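Local coordinates for probable transcriptional regulator, LysR family protein (Rhodococcus sp., PDB 2QL3) that probably binds DNA and regulates transcription as a LysR-family factor, this chain being its C-terminal substrate-binding (effector) domain, at residues A[18-23]-A[57-62]; A[85-90]-A[149-154]; A[106-111]-A[116-121]; A[136-141]-A[156-161]; A[184-189]-A[199-204]. All coordinates share one frame; numbering follows the deposited sequence.

Contact 1: A[18-23]-A[57-62]; sequences TILPSM and VAIVYD
The first turn of helix 20-30 lies over strand 57-61, and the backbones come nearest at Leu20 and Ile59, whose CA atoms are 8.0 Å apart. Ile59 carries the strand side of the contact alone. Its CG1 branch is anti to the carbonyl carbon (chi1 -55°) and leads CD1 to Met23. Its CG2 branch, anti to the backbone N, goes to Ile19 and Leu20. It meets CG2 of Ile19, the residue just before the helix, at 4.0 Å. Leu20 slides past Ile59 in the opposite direction and lays CD2 3.9 Å from Ile59 CB. This is a helix packed on the central sheet of a periplasmic-binding-protein-like domain, in which strand 57-61 runs between strands 5-11 and 182-189. Met23 is a selenomethionine. It reaches tip to tip toward Ile59, with SE 3.8 Å from Ile59 CD1. Cys11 and Val186 close in on Ile59 from the two flanking strands.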
# COMPACT_ATOMS: atom_id res chain seq x y z
N THR A 18 2.93 -1.07 -9.46
CA THR A 18 2.80 -2.16 -10.41
C THR A 18 3.12 -1.67 -11.81
O THR A 18 3.91 -2.32 -12.53
CB THR A 18 1.39 -2.77 -10.38
OG1 THR A 18 0.44 -1.72 -10.53
CG2 THR A 18 1.11 -3.39 -9.03
N ILE A 19 2.53 -0.54 -12.20
CA ILE A 19 2.69 -0.02 -13.55
C ILE A 19 3.67 1.17 -13.70
O ILE A 19 4.50 1.23 -14.63
CB ILE A 19 1.26 0.23 -14.13
CG1 ILE A 19 0.80 -1.12 -14.72
CG2 ILE A 19 1.29 1.24 -15.20
CD1 ILE A 19 -0.70 -1.32 -14.82
N LEU A 20 3.61 2.07 -12.74
CA LEU A 20 4.31 3.31 -12.75
C LEU A 20 5.84 3.25 -12.66
O LEU A 20 6.48 4.00 -13.33
CB LEU A 20 3.77 4.24 -11.70
CG LEU A 20 2.65 5.20 -12.12
CD1 LEU A 20 3.14 6.30 -13.09
CD2 LEU A 20 1.49 4.42 -12.66
N PRO A 21 6.39 2.35 -11.83
CA PRO A 21 7.87 2.38 -11.67
C PRO A 21 8.64 2.25 -12.98
O PRO A 21 9.47 3.12 -13.24
CB PRO A 21 8.15 1.22 -10.74
CG PRO A 21 6.82 1.11 -9.88
CD PRO A 21 5.76 1.34 -10.95
N SER A 22 8.35 1.23 -13.81
CA SER A 22 9.10 1.07 -15.06
C SER A 22 8.80 2.16 -16.08
O SER A 22 9.67 2.52 -16.85
CB SER A 22 8.95 -0.33 -15.70
OG SER A 22 7.58 -0.64 -15.88
N MSE A 23 7.55 2.63 -16.12
CA MSE A 23 7.16 3.73 -16.97
C MSE A 23 7.98 4.97 -16.68
O MSE A 23 8.53 5.54 -17.57
CB MSE A 23 5.68 4.11 -16.71
CG MSE A 23 4.75 3.74 -17.78
SE MSE A 23 2.95 4.51 -17.37
CE MSE A 23 3.51 6.04 -16.56
N VAL A 57 -1.41 14.25 -17.22
CA VAL A 57 -1.91 12.94 -17.59
C VAL A 57 -2.15 12.13 -16.31
O VAL A 57 -1.69 12.50 -15.23
CB VAL A 57 -0.95 12.15 -18.55
CG1 VAL A 57 -0.73 12.91 -19.87
CG2 VAL A 57 0.39 11.87 -17.90
N ALA A 58 -2.96 11.08 -16.46
CA ALA A 58 -3.28 10.16 -15.37
C ALA A 58 -3.16 8.72 -15.91
O ALA A 58 -3.52 8.44 -17.10
CB ALA A 58 -4.72 10.43 -14.89
N ILE A 59 -2.63 7.83 -15.08
CA ILE A 59 -2.64 6.42 -15.35
C ILE A 59 -3.73 5.84 -14.46
O ILE A 59 -3.64 5.91 -13.24
CB ILE A 59 -1.32 5.74 -15.00
CG1 ILE A 59 -0.14 6.44 -15.73
CG2 ILE A 59 -1.38 4.24 -15.29
CD1 ILE A 59 -0.24 6.48 -17.21
N VAL A 60 -4.78 5.30 -15.08
CA VAL A 60 -5.97 4.89 -14.32
C VAL A 60 -6.61 3.63 -14.85
O VAL A 60 -6.39 3.24 -16.00
CB VAL A 60 -7.09 6.01 -14.28
CG1 VAL A 60 -6.65 7.15 -13.45
CG2 VAL A 60 -7.45 6.50 -15.68
N TYR A 61 -7.44 2.97 -14.04
CA TYR A 61 -8.34 1.99 -14.61
C TYR A 61 -9.44 2.69 -15.38
O TYR A 61 -9.99 3.69 -14.93
CB TYR A 61 -8.99 1.11 -13.55
CG TYR A 61 -8.10 0.42 -12.55
CD1 TYR A 61 -7.27 -0.64 -12.93
CD2 TYR A 61 -8.14 0.77 -11.21
CE1 TYR A 61 -6.50 -1.33 -11.99
CE2 TYR A 61 -7.34 0.11 -10.26
CZ TYR A 61 -6.53 -0.94 -10.66
OH TYR A 61 -5.74 -1.63 -9.74
N ASP A 62 -9.81 2.15 -16.53
CA ASP A 62 -10.93 2.71 -17.30
C ASP A 62 -12.21 2.14 -16.72
O ASP A 62 -12.80 1.19 -17.28
CB ASP A 62 -10.76 2.32 -18.77
CG ASP A 62 -11.79 2.96 -19.70
OD1 ASP A 62 -12.56 3.90 -19.34
OD2 ASP A 62 -11.84 2.45 -20.82

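Contact 2: A[85-90]-A[149-154]; sequences AEHPLA and LGWTLL
His87 and Trp151 meet with their side chains crossing at a slant. The far end of the imidazole packs near Trp151 CB and the adjoining five-membered ring of the indole. It comes in obliquely, neither face-on nor edge-on. The imidazole is probably turned over in the model, so its individual ring atoms carry no weight here. The approach is a loose van der Waals one, and neither ring stacks on the other. His87 has its ring anti to the backbone N (chi1 -169°), which swings it out of the 85-90 loop toward the 149-154 segment. Pro88 CD sits over one face of the imidazole, 3.3 Å above its plane and offset toward the rim. Trp151 starts toward the loop at CB, but its indole then turns away. The ring lies between the backbone N and the carbonyl carbon (chi1 59°). Leu153 CD2 borders the indole at its edge, in plane. Gly150 brings the two backbones nearest, with its CA 8.0 Å from that of His87. At its backbone angles a CB would press on the carbonyl O of Leu149, so glycine suits the position. The indole NE1 hydrogen-bonds the backbone O of His104, whose ring also meets that of His87. Trp151 packs on Leu83 of strand 69-84 and Met106 of strand 106-109, while Leu149 touches Phe144 of helix 138-147.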
# COMPACT_ATOMS: atom_id res chain seq x y z
N ALA A 85 -3.25 -20.15 1.31
CA ALA A 85 -2.86 -21.52 0.96
C ALA A 85 -3.66 -22.60 1.71
O ALA A 85 -3.78 -23.71 1.21
CB ALA A 85 -1.38 -21.72 1.18
N GLU A 86 -4.19 -22.24 2.88
CA GLU A 86 -5.00 -23.13 3.72
C GLU A 86 -6.50 -22.94 3.46
O GLU A 86 -7.34 -23.59 4.12
CB GLU A 86 -4.69 -22.86 5.20
CG GLU A 86 -3.28 -23.26 5.60
CD GLU A 86 -2.92 -22.87 7.03
OE1 GLU A 86 -3.82 -22.55 7.83
OE2 GLU A 86 -1.73 -22.89 7.37
N HIS A 87 -6.85 -22.05 2.54
CA HIS A 87 -8.24 -21.79 2.23
C HIS A 87 -8.97 -23.05 1.72
O HIS A 87 -8.44 -23.78 0.87
CB HIS A 87 -8.39 -20.65 1.25
CG HIS A 87 -9.80 -20.17 1.09
ND1 HIS A 87 -10.26 -19.02 1.70
CD2 HIS A 87 -10.85 -20.69 0.42
CE1 HIS A 87 -11.53 -18.85 1.41
NE2 HIS A 87 -11.91 -19.84 0.62
N PRO A 88 -10.19 -23.30 2.24
CA PRO A 88 -11.07 -24.36 1.78
C PRO A 88 -11.01 -24.53 0.25
O PRO A 88 -10.78 -25.63 -0.25
CB PRO A 88 -12.45 -23.85 2.21
CG PRO A 88 -12.17 -23.19 3.51
CD PRO A 88 -10.81 -22.54 3.35
N LEU A 89 -11.14 -23.43 -0.51
CA LEU A 89 -11.17 -23.58 -1.96
C LEU A 89 -9.78 -23.56 -2.62
O LEU A 89 -9.69 -23.50 -3.85
CB LEU A 89 -12.10 -22.53 -2.59
CG LEU A 89 -13.59 -22.87 -2.60
CD1 LEU A 89 -14.22 -22.92 -1.21
CD2 LEU A 89 -14.30 -21.89 -3.48
N ALA A 90 -8.69 -23.61 -1.85
CA ALA A 90 -7.34 -23.43 -2.47
C ALA A 90 -6.86 -24.68 -3.19
O ALA A 90 -5.95 -24.60 -4.02
CB ALA A 90 -6.30 -22.95 -1.48
N LEU A 149 -7.46 -14.73 6.67
CA LEU A 149 -8.58 -13.92 7.17
C LEU A 149 -9.76 -13.76 6.18
O LEU A 149 -10.84 -13.23 6.55
CB LEU A 149 -8.04 -12.54 7.60
CG LEU A 149 -7.10 -12.52 8.80
CD1 LEU A 149 -6.43 -11.16 8.89
CD2 LEU A 149 -7.92 -12.74 10.07
N GLY A 150 -9.56 -14.17 4.93
CA GLY A 150 -10.65 -14.38 3.99
C GLY A 150 -10.13 -14.53 2.54
O GLY A 150 -9.00 -14.89 2.32
N TRP A 151 -11.01 -14.32 1.55
CA TRP A 151 -10.63 -14.35 0.15
C TRP A 151 -10.79 -12.93 -0.37
O TRP A 151 -11.58 -12.15 0.18
CB TRP A 151 -11.55 -15.33 -0.62
CG TRP A 151 -13.04 -15.02 -0.59
CD1 TRP A 151 -13.95 -15.48 0.33
CD2 TRP A 151 -13.77 -14.20 -1.50
NE1 TRP A 151 -15.20 -15.00 0.04
CE2 TRP A 151 -15.12 -14.20 -1.07
CE3 TRP A 151 -13.42 -13.45 -2.64
CZ2 TRP A 151 -16.12 -13.50 -1.74
CZ3 TRP A 151 -14.43 -12.77 -3.31
CH2 TRP A 151 -15.77 -12.80 -2.86
N THR A 152 -10.08 -12.59 -1.44
CA THR A 152 -10.35 -11.32 -2.09
C THR A 152 -10.48 -11.42 -3.60
O THR A 152 -10.31 -12.47 -4.19
CB THR A 152 -9.34 -10.20 -1.69
OG1 THR A 152 -9.94 -8.91 -1.95
CG2 THR A 152 -7.95 -10.34 -2.41
N LEU A 153 -10.79 -10.30 -4.22
CA LEU A 153 -10.57 -10.20 -5.66
C LEU A 153 -9.80 -8.96 -6.00
O LEU A 153 -10.04 -7.91 -5.41
CB LEU A 153 -11.88 -10.30 -6.45
CG LEU A 153 -13.08 -9.39 -6.33
CD1 LEU A 153 -13.07 -8.45 -7.52
CD2 LEU A 153 -14.34 -10.22 -6.37
N LEU A 154 -8.86 -9.10 -6.93
CA LEU A 154 -7.88 -8.07 -7.28
C LEU A 154 -7.72 -7.98 -8.78
O LEU A 154 -7.82 -8.98 -9.51
CB LEU A 154 -6.50 -8.36 -6.63
CG LEU A 154 -6.36 -8.34 -5.07
CD1 LEU A 154 -5.01 -8.86 -4.66
CD2 LEU A 154 -6.67 -6.99 -4.35

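Contact 3: A[106-111]-A[116-121]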
# COMPACT_ATOMS: atom_id res chain seq x y z
N MSE A 106 -15.09 -12.41 3.17
CA MSE A 106 -14.27 -11.73 2.21
C MSE A 106 -13.44 -10.61 2.85
O MSE A 106 -13.87 -10.00 3.81
CB MSE A 106 -15.14 -11.19 1.03
CG MSE A 106 -14.32 -10.51 -0.10
SE MSE A 106 -15.45 -9.23 -1.05
CE MSE A 106 -14.26 -8.88 -2.65
N VAL A 107 -12.23 -10.37 2.30
CA VAL A 107 -11.38 -9.20 2.61
C VAL A 107 -11.58 -8.30 1.38
O VAL A 107 -11.25 -8.69 0.25
CB VAL A 107 -9.86 -9.57 2.73
CG1 VAL A 107 -9.00 -8.32 2.92
CG2 VAL A 107 -9.61 -10.50 3.88
N LEU A 108 -12.21 -7.15 1.59
CA LEU A 108 -12.57 -6.23 0.52
C LEU A 108 -11.53 -5.11 0.39
O LEU A 108 -11.22 -4.40 1.36
CB LEU A 108 -13.96 -5.64 0.78
CG LEU A 108 -14.44 -4.51 -0.10
CD1 LEU A 108 -14.81 -5.07 -1.42
CD2 LEU A 108 -15.66 -3.75 0.47
N LEU A 109 -10.98 -4.97 -0.81
CA LEU A 109 -10.18 -3.78 -1.13
C LEU A 109 -11.15 -2.62 -1.45
O LEU A 109 -11.86 -2.65 -2.43
CB LEU A 109 -9.25 -4.06 -2.32
CG LEU A 109 -8.34 -2.84 -2.65
CD1 LEU A 109 -7.41 -2.54 -1.45
CD2 LEU A 109 -7.55 -3.03 -3.90
N ASP A 110 -11.24 -1.65 -0.55
CA ASP A 110 -12.18 -0.59 -0.79
C ASP A 110 -11.36 0.58 -1.32
O ASP A 110 -10.94 1.44 -0.55
CB ASP A 110 -12.88 -0.18 0.50
CG ASP A 110 -13.95 0.92 0.27
OD1 ASP A 110 -14.05 1.52 -0.86
OD2 ASP A 110 -14.69 1.20 1.23
N ALA A 111 -11.09 0.59 -2.62
CA ALA A 111 -10.30 1.68 -3.20
C ALA A 111 -10.95 2.06 -4.50
O ALA A 111 -10.52 1.56 -5.55
CB ALA A 111 -8.81 1.26 -3.40
N ASN A 116 -16.66 -0.60 -6.21
CA ASN A 116 -17.89 -0.82 -6.98
C ASN A 116 -17.67 -1.93 -7.98
O ASN A 116 -18.57 -2.73 -8.23
CB ASN A 116 -18.35 0.43 -7.76
CG ASN A 116 -18.91 1.52 -6.89
OD1 ASN A 116 -18.98 1.42 -5.65
ND2 ASN A 116 -19.38 2.60 -7.55
N HIS A 117 -16.48 -1.97 -8.59
CA HIS A 117 -16.19 -3.05 -9.55
C HIS A 117 -16.40 -4.43 -8.85
O HIS A 117 -17.05 -5.33 -9.39
CB HIS A 117 -14.73 -2.95 -10.08
CG HIS A 117 -14.37 -4.05 -11.03
ND1 HIS A 117 -13.59 -5.13 -10.65
CD2 HIS A 117 -14.79 -4.31 -12.29
CE1 HIS A 117 -13.52 -5.99 -11.65
NE2 HIS A 117 -14.23 -5.51 -12.67
N ALA A 118 -15.85 -4.55 -7.64
CA ALA A 118 -15.83 -5.80 -6.90
C ALA A 118 -17.27 -6.15 -6.50
O ALA A 118 -17.67 -7.27 -6.71
CB ALA A 118 -14.89 -5.74 -5.67
N MSE A 119 -18.03 -5.19 -5.96
CA MSE A 119 -19.47 -5.43 -5.63
C MSE A 119 -20.26 -5.78 -6.87
O MSE A 119 -21.22 -6.57 -6.80
CB MSE A 119 -20.14 -4.22 -4.98
CG MSE A 119 -19.66 -3.82 -3.62
SE MSE A 119 -19.41 -5.33 -2.39
CE MSE A 119 -19.15 -4.27 -0.74
N ASP A 120 -19.86 -5.19 -8.01
CA ASP A 120 -20.51 -5.45 -9.32
C ASP A 120 -20.29 -6.87 -9.77
O ASP A 120 -21.22 -7.52 -10.20
CB ASP A 120 -20.07 -4.46 -10.45
CG ASP A 120 -20.61 -3.00 -10.28
OD1 ASP A 120 -21.48 -2.75 -9.43
OD2 ASP A 120 -20.14 -2.09 -11.00
N VAL A 121 -19.06 -7.38 -9.64
CA VAL A 121 -18.79 -8.76 -10.05
C VAL A 121 -19.37 -9.87 -9.15
O VAL A 121 -19.77 -10.92 -9.64
CB VAL A 121 -17.31 -8.98 -10.54
CG1 VAL A 121 -16.51 -7.66 -10.54
CG2 VAL A 121 -16.60 -10.13 -9.85
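Leu108 and Met119 make the closest touch between strand 106-109 and helix 114-125, with Leu108 CD2 3.7 Å from Met119 CE. The two side chains cross at about a right angle. The CB of selenomethionine Met119 does not point at the strand, but a bend at its second torsion (-44°) brings its methyl end nearer to the leucine. This tight part lies on the partly exposed side, where Met119 sits. The buried part is looser. Ala118 points its CB toward the strand, yet Leu108 CD1 stays 4.3 Å from it. The methyl end of selenomethionine Met106 keeps a similar spacing, with CE 4.4 Å from Ala118 CB. The short alanine is where the backbones come nearest, at 8.1 Å between the CA atoms of Leu108 and Ala118. The N-to-C directions of strand 106-109 and helix residues 116-121 make 139°, their axes 9.2 Å apart. They belong to a beta-alpha-beta unit that strand 131-135 completes. Every touching atom is a carbon of an apolar side chain, so the helix is held on the strand by shape and exclusion of water rather than by directed bonds.

Contact 4: A[136-141]-A[156-161]; sequences ANFETA and QRPRVD
Phe138 opens the capped N-terminal turn of helix 138-147 in this substrate-binding domain of the periplasmic-binding-protein type, and it meets Gln156 and Pro158 in the loop that leaves strand 152-154. Asn137 holds the N-cap position of the helix, and its ND2 donates to Thr140 OG1 at 2.8 Å, tilted 29° out of the amide plane. Phe138, the first helical residue, carries the contact. Its ring is anti to the backbone N (chi1 -165°) and extends toward the loop, presenting its edge. Backbone O of Gln156 lies in the plane of the ring, 3.4 Å from Phe138 CZ, consistent with a favourable approach to the slightly positive edge of the aromatic. The Pro158 and Phe138 side chains approach from opposite directions, with Pro158 CD 3.9 Å from Phe138 CE2, again near the ring plane. An alanine at Phe138 would remove the whole ring, and is likely to leave Pro158 and the Gln156 carbonyl facing a gap between helix and loop. In the second subunit, Tyr164 packs on Pro158 and its hydroxyl hydrogen-bonds Glu139. Within the chain, the phenylalanine is also bordered by Leu109 of strand 106-109 and Leu154 of strand 152-154.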
# COMPACT_ATOMS: atom_id res chain seq x y z
N ALA A 136 -8.23 0.07 2.26
CA ALA A 136 -7.90 0.69 0.96
C ALA A 136 -6.47 0.36 0.48
O ALA A 136 -6.04 0.78 -0.60
CB ALA A 136 -8.15 2.23 0.98
N ASN A 137 -5.76 -0.45 1.27
CA ASN A 137 -4.36 -0.78 1.03
C ASN A 137 -4.21 -2.13 0.31
O ASN A 137 -4.62 -3.12 0.82
CB ASN A 137 -3.59 -0.81 2.32
CG ASN A 137 -2.07 -0.86 2.10
OD1 ASN A 137 -1.58 -0.51 1.02
ND2 ASN A 137 -1.34 -1.29 3.11
N PHE A 138 -3.64 -2.14 -0.87
CA PHE A 138 -3.57 -3.36 -1.69
C PHE A 138 -2.84 -4.47 -0.97
O PHE A 138 -3.28 -5.61 -0.99
CB PHE A 138 -2.88 -3.03 -3.02
CG PHE A 138 -3.03 -4.03 -4.09
CD1 PHE A 138 -4.01 -3.87 -5.07
CD2 PHE A 138 -2.09 -5.03 -4.26
CE1 PHE A 138 -4.12 -4.78 -6.16
CE2 PHE A 138 -2.20 -5.92 -5.32
CZ PHE A 138 -3.22 -5.81 -6.26
N GLU A 139 -1.71 -4.14 -0.37
CA GLU A 139 -0.93 -5.17 0.31
C GLU A 139 -1.60 -5.64 1.58
O GLU A 139 -1.45 -6.80 1.96
CB GLU A 139 0.47 -4.69 0.66
CG GLU A 139 1.37 -5.81 1.23
CD GLU A 139 1.53 -7.04 0.29
OE1 GLU A 139 1.95 -8.11 0.78
OE2 GLU A 139 1.23 -6.95 -0.93
N THR A 140 -2.35 -4.77 2.25
CA THR A 140 -3.10 -5.23 3.38
C THR A 140 -4.11 -6.32 2.95
O THR A 140 -4.28 -7.32 3.65
CB THR A 140 -3.78 -4.08 4.14
OG1 THR A 140 -2.77 -3.17 4.61
CG2 THR A 140 -4.62 -4.63 5.32
N ALA A 141 -4.74 -6.14 1.79
CA ALA A 141 -5.69 -7.13 1.31
C ALA A 141 -4.96 -8.44 1.06
O ALA A 141 -5.43 -9.46 1.48
CB ALA A 141 -6.39 -6.66 0.03
N GLN A 156 -4.98 -6.64 -10.14
CA GLN A 156 -3.60 -6.82 -10.51
C GLN A 156 -2.92 -7.89 -9.67
O GLN A 156 -3.38 -8.24 -8.58
CB GLN A 156 -2.85 -5.51 -10.35
CG GLN A 156 -3.50 -4.32 -11.06
CD GLN A 156 -2.67 -3.13 -10.88
OE1 GLN A 156 -2.94 -2.30 -9.99
NE2 GLN A 156 -1.60 -3.04 -11.67
N ARG A 157 -1.80 -8.35 -10.17
CA ARG A 157 -1.08 -9.46 -9.58
C ARG A 157 0.41 -9.13 -9.47
O ARG A 157 1.11 -9.21 -10.44
CB ARG A 157 -1.30 -10.74 -10.39
CG ARG A 157 -0.31 -11.82 -10.01
CD ARG A 157 -0.81 -13.18 -9.78
NE ARG A 157 -0.80 -14.04 -10.95
CZ ARG A 157 -0.56 -15.36 -10.98
NH1 ARG A 157 -0.65 -15.98 -12.14
NH2 ARG A 157 -0.21 -16.07 -9.91
N PRO A 158 0.89 -8.82 -8.24
CA PRO A 158 2.34 -8.71 -7.99
C PRO A 158 3.10 -9.89 -8.56
O PRO A 158 2.62 -11.04 -8.50
CB PRO A 158 2.44 -8.67 -6.47
CG PRO A 158 1.15 -7.99 -6.07
CD PRO A 158 0.10 -8.55 -7.01
N ARG A 159 4.29 -9.64 -9.06
CA ARG A 159 5.05 -10.69 -9.75
C ARG A 159 5.41 -11.92 -8.94
O ARG A 159 5.52 -13.03 -9.51
CB ARG A 159 6.30 -10.12 -10.45
CG ARG A 159 6.32 -10.55 -11.95
CD ARG A 159 7.06 -9.61 -12.91
NE ARG A 159 6.20 -8.98 -13.91
CZ ARG A 159 6.32 -7.70 -14.29
NH1 ARG A 159 7.24 -6.92 -13.75
NH2 ARG A 159 5.51 -7.19 -15.22
N VAL A 160 5.61 -11.74 -7.62
CA VAL A 160 5.92 -12.83 -6.70
C VAL A 160 4.74 -13.06 -5.74
O VAL A 160 4.34 -12.15 -5.04
CB VAL A 160 7.21 -12.52 -5.91
CG1 VAL A 160 7.67 -13.72 -5.11
CG2 VAL A 160 8.29 -12.19 -6.85
N ASP A 161 4.18 -14.27 -5.72
CA ASP A 161 2.95 -14.55 -4.95
C ASP A 161 3.20 -14.65 -3.42
O ASP A 161 2.83 -15.66 -2.78
CB ASP A 161 2.27 -15.85 -5.41
CG ASP A 161 1.57 -15.73 -6.79
OD1 ASP A 161 1.23 -16.82 -7.33
OD2 ASP A 161 1.32 -14.61 -7.33

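Contact 5: A[184-189]-A[199-204]; sequences VVVAWH and RAFIRF
Ile202 lies over one face of the Trp188 indole, and the two side chains cross at about a right angle. Its CD1 makes a CH-pi contact, 3.9 Å from the centroid of the six-membered ring and 22° off the normal. The nearest ring atom is Trp188 CE3, 3.6 Å from Ile202 CD1. The other branch also reaches the ring, with Ile202 CG2 3.8 Å from Trp188 CZ3. The first torsion of Trp188 (63°) and the second, near perpendicular, together turn this face to Ile202. A serine in place of Trp188 would lack that flat face, and Ile202 would probably lose its cover and face a gap beside the strand. Val186 is the next partner, two residues back on the same side of the strand. Its CG2 stands 4.3 Å from Ile202 CG1 and borders the edge of the Phe201 ring. Farther out, Phe27 of helix 20-30 meets the Phe201 ring edge-to-face. Strands 57-61 and 69-84 flank strand 182-189 and fix its place. Helix residues 199-204 run nearly antiparallel to strand residues 184-189, at 159° with the axes 9.8 Å apart. This is a C-terminal helix laid on the sheet of an alpha/beta domain of the periplasmic-binding-protein type.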
# COMPACT_ATOMS: atom_id res chain seq x y z
N VAL A 184 -6.31 -0.76 -18.05
CA VAL A 184 -5.52 0.31 -17.53
C VAL A 184 -5.19 1.22 -18.73
O VAL A 184 -4.66 0.77 -19.78
CB VAL A 184 -4.28 -0.24 -16.87
CG1 VAL A 184 -3.41 0.89 -16.24
CG2 VAL A 184 -4.68 -1.26 -15.78
N VAL A 185 -5.51 2.50 -18.57
CA VAL A 185 -5.30 3.52 -19.60
C VAL A 185 -4.35 4.66 -19.16
O VAL A 185 -4.20 4.92 -17.97
CB VAL A 185 -6.66 4.11 -20.04
CG1 VAL A 185 -7.58 2.98 -20.63
CG2 VAL A 185 -7.37 4.87 -18.86
N VAL A 186 -3.67 5.27 -20.14
CA VAL A 186 -3.19 6.68 -20.00
C VAL A 186 -4.32 7.65 -20.39
O VAL A 186 -4.98 7.46 -21.42
CB VAL A 186 -1.86 6.97 -20.75
CG1 VAL A 186 -2.01 6.84 -22.32
CG2 VAL A 186 -1.29 8.37 -20.36
N ALA A 187 -4.60 8.65 -19.56
CA ALA A 187 -5.72 9.55 -19.83
C ALA A 187 -5.35 11.01 -19.74
O ALA A 187 -4.39 11.39 -19.07
CB ALA A 187 -6.92 9.21 -18.85
N TRP A 188 -6.06 11.84 -20.48
CA TRP A 188 -5.89 13.28 -20.39
C TRP A 188 -7.20 13.91 -20.80
O TRP A 188 -8.02 13.28 -21.40
CB TRP A 188 -4.76 13.79 -21.28
CG TRP A 188 -4.96 13.58 -22.76
CD1 TRP A 188 -5.45 14.47 -23.65
CD2 TRP A 188 -4.72 12.36 -23.48
NE1 TRP A 188 -5.51 13.90 -24.93
CE2 TRP A 188 -5.07 12.61 -24.85
CE3 TRP A 188 -4.23 11.09 -23.12
CZ2 TRP A 188 -4.91 11.65 -25.85
CZ3 TRP A 188 -4.08 10.12 -24.10
CH2 TRP A 188 -4.43 10.40 -25.46
N HIS A 189 -7.39 15.18 -20.48
CA HIS A 189 -8.67 15.83 -20.72
C HIS A 189 -8.79 16.31 -22.19
O HIS A 189 -7.88 16.97 -22.69
CB HIS A 189 -8.74 16.98 -19.71
CG HIS A 189 -10.10 17.54 -19.49
ND1 HIS A 189 -10.75 18.32 -20.42
CD2 HIS A 189 -10.91 17.51 -18.40
CE1 HIS A 189 -11.91 18.73 -19.93
NE2 HIS A 189 -12.03 18.26 -18.69
N ARG A 199 2.71 15.05 -24.57
CA ARG A 199 2.55 14.32 -25.81
C ARG A 199 3.68 13.26 -25.97
O ARG A 199 3.41 12.10 -26.32
CB ARG A 199 2.55 15.30 -26.96
CG ARG A 199 1.52 15.00 -27.92
CD ARG A 199 1.01 16.26 -28.52
NE ARG A 199 1.44 16.36 -29.90
CZ ARG A 199 0.77 15.89 -30.95
NH1 ARG A 199 -0.41 15.27 -30.79
NH2 ARG A 199 1.27 16.05 -32.18
N ALA A 200 4.92 13.65 -25.68
CA ALA A 200 6.03 12.68 -25.74
C ALA A 200 5.79 11.53 -24.79
O ALA A 200 6.07 10.36 -25.14
CB ALA A 200 7.42 13.34 -25.49
N PHE A 201 5.23 11.85 -23.61
CA PHE A 201 4.91 10.82 -22.60
C PHE A 201 3.85 9.79 -23.08
O PHE A 201 4.07 8.57 -23.00
CB PHE A 201 4.49 11.44 -21.26
CG PHE A 201 4.25 10.45 -20.20
CD1 PHE A 201 5.28 10.06 -19.37
CD2 PHE A 201 2.97 9.92 -19.97
CE1 PHE A 201 5.10 9.16 -18.34
CE2 PHE A 201 2.78 8.98 -18.93
CZ PHE A 201 3.89 8.59 -18.13
N ILE A 202 2.75 10.31 -23.60
CA ILE A 202 1.70 9.52 -24.11
C ILE A 202 2.19 8.61 -25.26
O ILE A 202 1.89 7.42 -25.27
CB ILE A 202 0.50 10.41 -24.58
CG1 ILE A 202 -0.11 11.15 -23.38
CG2 ILE A 202 -0.53 9.55 -25.41
CD1 ILE A 202 -0.95 12.45 -23.70
N ARG A 203 2.97 9.15 -26.19
CA ARG A 203 3.47 8.38 -27.34
C ARG A 203 4.46 7.32 -26.83
O ARG A 203 4.48 6.20 -27.34
CB ARG A 203 4.12 9.29 -28.44
CG ARG A 203 3.17 10.28 -29.13
CD ARG A 203 3.94 11.09 -30.20
NE ARG A 203 3.20 12.16 -30.89
CZ ARG A 203 3.80 13.19 -31.53
NH1 ARG A 203 5.13 13.29 -31.54
NH2 ARG A 203 3.09 14.12 -32.17
N PHE A 204 5.26 7.67 -25.82
CA PHE A 204 6.30 6.81 -25.31
C PHE A 204 5.70 5.60 -24.57
O PHE A 204 6.14 4.46 -24.78
CB PHE A 204 7.33 7.58 -24.48
CG PHE A 204 8.44 6.69 -23.89
CD1 PHE A 204 9.59 6.42 -24.62
CD2 PHE A 204 8.30 6.14 -22.64
CE1 PHE A 204 10.62 5.58 -24.10
CE2 PHE A 204 9.31 5.30 -22.10
CZ PHE A 204 10.48 5.02 -22.85

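In the fold
From the N terminus, contact 1 closes first, bringing helix 20-30 onto strand 57-61. The chain then leaves along strand 69-84, and contact 2 spans the longest loop, from 85-90 to 149-154. Contact 3 falls wholly within that span and packs a beta-alpha-beta unit. Contact 4 crosses contact 2, because 136-141 precedes 149-154 while 156-161 follows it. Contact 5 comes last, in series with the others, and closes the short loop between strand 182-189 and helix 196-205. It shares a sheet with contact 1, about 10 Å away between centres, through backbone bonds of Ala58 with Ala187 and Val60 with Val185. Contacts 2, 3 and 4 gather in the other part of the fold. Gln156 of contact 4 packs on Ile19 of contact 1.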